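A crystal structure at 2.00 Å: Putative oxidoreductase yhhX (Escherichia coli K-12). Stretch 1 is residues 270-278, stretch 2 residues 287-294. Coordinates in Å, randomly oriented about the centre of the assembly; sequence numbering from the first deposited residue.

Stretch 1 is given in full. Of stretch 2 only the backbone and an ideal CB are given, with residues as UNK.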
# COMPACT_ATOMS: atom_id res chain seq x y z
N ALA A 270 -18.56 -9.61 -20.28
CA ALA A 270 -17.47 -10.34 -20.93
C ALA A 270 -16.17 -9.85 -20.29
O ALA A 270 -15.94 -8.66 -20.20
CB ALA A 270 -17.45 -10.08 -22.44
N ASP A 271 -15.34 -10.78 -19.85
CA ASP A 271 -14.09 -10.42 -19.18
C ASP A 271 -12.94 -11.26 -19.74
O ASP A 271 -13.03 -12.48 -19.81
CB ASP A 271 -14.24 -10.68 -17.68
CG ASP A 271 -13.18 -9.97 -16.85
OD1 ASP A 271 -12.01 -9.92 -17.28
OD2 ASP A 271 -13.54 -9.48 -15.75
N ASP A 272 -11.85 -10.61 -20.12
CA ASP A 272 -10.70 -11.33 -20.66
C ASP A 272 -9.48 -11.27 -19.74
O ASP A 272 -8.36 -11.55 -20.15
CB ASP A 272 -10.35 -10.80 -22.05
CG ASP A 272 -11.30 -11.33 -23.12
OD1 ASP A 272 -11.20 -12.54 -23.45
OD2 ASP A 272 -12.14 -10.56 -23.62
N SER A 273 -9.72 -10.89 -18.49
CA SER A 273 -8.64 -10.82 -17.51
C SER A 273 -8.55 -12.18 -16.84
O SER A 273 -9.41 -13.04 -17.01
CB SER A 273 -8.94 -9.75 -16.46
OG SER A 273 -10.10 -10.07 -15.71
N VAL A 274 -7.49 -12.37 -16.06
CA VAL A 274 -7.31 -13.63 -15.36
C VAL A 274 -6.61 -13.37 -14.05
O VAL A 274 -5.86 -12.40 -13.94
CB VAL A 274 -6.46 -14.63 -16.17
CG1 VAL A 274 -7.25 -15.16 -17.35
CG2 VAL A 274 -5.17 -13.95 -16.65
N GLY A 275 -6.87 -14.22 -13.07
CA GLY A 275 -6.21 -14.08 -11.79
C GLY A 275 -4.92 -14.88 -11.91
O GLY A 275 -4.92 -15.98 -12.47
N VAL A 276 -3.82 -14.34 -11.41
CA VAL A 276 -2.56 -15.05 -11.49
C VAL A 276 -2.16 -15.51 -10.11
O VAL A 276 -2.26 -14.77 -9.13
CB VAL A 276 -1.45 -14.18 -12.11
CG1 VAL A 276 -0.13 -14.94 -12.14
CG2 VAL A 276 -1.84 -13.78 -13.53
N LEU A 277 -1.71 -16.75 -10.04
CA LEU A 277 -1.31 -17.37 -8.80
C LEU A 277 0.09 -17.96 -8.95
O LEU A 277 0.45 -18.48 -10.01
CB LEU A 277 -2.32 -18.46 -8.45
CG LEU A 277 -2.48 -19.10 -7.08
CD1 LEU A 277 -2.86 -18.07 -6.04
CD2 LEU A 277 -3.58 -20.16 -7.18
N GLU A 278 0.89 -17.85 -7.90
CA GLU A 278 2.23 -18.41 -7.89
C GLU A 278 2.46 -18.84 -6.46
O GLU A 278 2.50 -18.00 -5.56
CB GLU A 278 3.30 -17.39 -8.31
CG GLU A 278 4.66 -18.04 -8.53
CD GLU A 278 5.70 -17.10 -9.11
OE1 GLU A 278 5.42 -16.42 -10.12
OE2 GLU A 278 6.83 -17.06 -8.56
N UNK A 287 4.66 -23.40 -8.37
CA UNK A 287 3.61 -23.62 -9.35
C UNK A 287 2.95 -22.31 -9.78
O UNK A 287 2.67 -21.43 -8.97
CB UNK A 287 2.56 -24.58 -8.78
N UNK A 288 2.71 -22.19 -11.08
CA UNK A 288 2.08 -21.02 -11.64
C UNK A 288 0.69 -21.43 -12.16
O UNK A 288 0.55 -22.45 -12.83
CB UNK A 288 2.94 -20.41 -12.75
N UNK A 289 -0.32 -20.63 -11.83
CA UNK A 289 -1.69 -20.90 -12.24
C UNK A 289 -2.37 -19.62 -12.73
O UNK A 289 -2.20 -18.56 -12.13
CB UNK A 289 -2.48 -21.51 -11.08
N UNK A 290 -3.12 -19.73 -13.82
CA UNK A 290 -3.87 -18.58 -14.31
C UNK A 290 -5.32 -19.00 -14.13
O UNK A 290 -5.76 -19.99 -14.70
CB UNK A 290 -3.53 -18.21 -15.76
N UNK A 291 -6.03 -18.25 -13.29
CA UNK A 291 -7.43 -18.54 -12.98
C UNK A 291 -8.39 -17.71 -13.82
O UNK A 291 -8.23 -16.49 -13.95
CB UNK A 291 -7.70 -18.29 -11.49
N UNK A 292 -9.39 -18.37 -14.39
CA UNK A 292 -10.38 -17.65 -15.18
C UNK A 292 -11.31 -17.00 -14.15
O UNK A 292 -11.72 -17.64 -13.19
CB UNK A 292 -11.13 -18.57 -16.15
N UNK A 293 -11.63 -15.71 -14.34
CA UNK A 293 -12.50 -14.99 -13.40
C UNK A 293 -13.78 -15.75 -13.10
O UNK A 293 -14.45 -16.24 -14.00
CB UNK A 293 -12.85 -13.61 -13.96
N UNK A 294 -14.12 -15.86 -11.82
CA UNK A 294 -15.35 -16.52 -11.42
C UNK A 294 -16.43 -15.59 -11.95
O UNK A 294 -16.21 -14.38 -12.02
CB UNK A 294 -15.45 -16.75 -9.91

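The two stretches run antiparallel, their strand axes 4.6 Å apart at closest approach, and the backbone from 287 to 291 has extended angles throughout. Position 287 points its CA-to-CB bond away from stretch 1, with nothing of that stretch within 5.5 Å of the ideal CB, so many side chains would fit, beta-branched ones comfortably. It is Val-287, which contributes mainly its backbone: its O lies 3.2 Å from Glu-278 CA, a CA-H...O contact.

Position 288 forms a non-hydrogen-bonded pair with Glu-278, and its CB lies on the same face as Val-276 and Glu-278. A carboxylate nearby favours a basic residue, lysine or arginine, though polar ones would also do. The residue is Arg-288. Its NH1 sits 3.4 Å from Glu-278 OE1 in a salt bridge; because the oxygen lies over one face of the guanidinium, the attraction is one of charge and no N-H points at it. Arg-288 NH1 also comes to 3.0 Å from Val-276 CG1, unusually close for a nitrogen and a methyl.

Position 289 is locked to Leu-277 by two hydrogen bonds, from Leu-277 N to the 289 O (2.8 Å) and from the 289 N to Leu-277 O (2.9 Å). Its ideal CB is 4.0 Å from Leu-277 CB, so an aliphatic side chain would suit, as would a longer one whose methylenes lie near the leucine. Glu-289 is found; its OE2 is 3.7 Å from Leu-277 CD2 and is hydrogen-bonded elsewhere in the structure.

At 290 the ideal CB returns to the face of Val-276, 4.6 Å from Val-274 CB and 5.2 Å from Val-276 CG2. Valine, isoleucine or threonine could cover these valines, as could the stem of a longer polar residue. Glu-290 is deposited, with OE2 3.7 Å from Val-274 CG2 and 4.2 Å from Val-276 CG2.

Position 291 pairs with Gly-275: the glycine N donates to the 291 O (2.8 Å) and the 291 N to Gly-275 O (2.7 Å). Glycine leaves space beside the CB, and Leu-277 lies on the same face, inviting a large apolar residue. The selenomethionine Met-291 brings SE to 4.2 Å from Leu-277 CD2.

Position 292 points away, tolerating almost anything; it is Lys-292. At 293, phi of -50° and psi of 132° are compatible with proline, and the CB points toward stretch 1, near Asp-271 and Ser-273; a small polar residue could also fit. Pro-293 lays its CG 3.0 Å from Ser-273 O. At 294 the ideal CB has nothing of stretch 1 within 5.5 Å, so any side chain would do; it is Glu-294.

Stretch 2 287-294: VREEMKPE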
# COMPACT_ATOMS: atom_id res chain seq x y z
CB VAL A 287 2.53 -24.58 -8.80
CG1 VAL A 287 1.35 -24.66 -9.74
CG2 VAL A 287 3.12 -25.95 -8.59
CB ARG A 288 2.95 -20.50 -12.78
CG ARG A 288 2.85 -19.02 -13.04
CD ARG A 288 4.22 -18.35 -12.88
NE ARG A 288 4.19 -16.96 -13.31
CZ ARG A 288 3.38 -16.03 -12.79
NH1 ARG A 288 2.53 -16.35 -11.83
NH2 ARG A 288 3.42 -14.79 -13.25
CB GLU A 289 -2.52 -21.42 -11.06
CG GLU A 289 -2.94 -22.86 -11.11
CD GLU A 289 -4.13 -23.13 -10.19
OE1 GLU A 289 -5.28 -23.03 -10.66
OE2 GLU A 289 -3.90 -23.42 -8.99
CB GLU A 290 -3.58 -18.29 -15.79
CG GLU A 290 -2.27 -17.54 -16.01
CD GLU A 290 -2.25 -16.76 -17.33
OE1 GLU A 290 -2.58 -17.36 -18.37
OE2 GLU A 290 -1.89 -15.56 -17.31
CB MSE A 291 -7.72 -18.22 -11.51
CG MSE A 291 -6.96 -19.04 -10.50
SE MSE A 291 -6.95 -18.16 -8.76
CE MSE A 291 -8.78 -18.49 -8.21
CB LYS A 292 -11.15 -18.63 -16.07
CG LYS A 292 -12.07 -17.96 -17.07
CD LYS A 292 -12.37 -18.88 -18.26
CE LYS A 292 -13.01 -20.19 -17.81
NZ LYS A 292 -14.33 -19.95 -17.15
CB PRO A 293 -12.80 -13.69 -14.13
CG PRO A 293 -11.58 -13.48 -14.95
CD PRO A 293 -11.31 -14.85 -15.50
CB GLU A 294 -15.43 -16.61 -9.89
CG GLU A 294 -14.40 -17.53 -9.27
CD GLU A 294 -14.58 -18.98 -9.68
OE1 GLU A 294 -15.65 -19.56 -9.37
OE2 GLU A 294 -13.67 -19.55 -10.31
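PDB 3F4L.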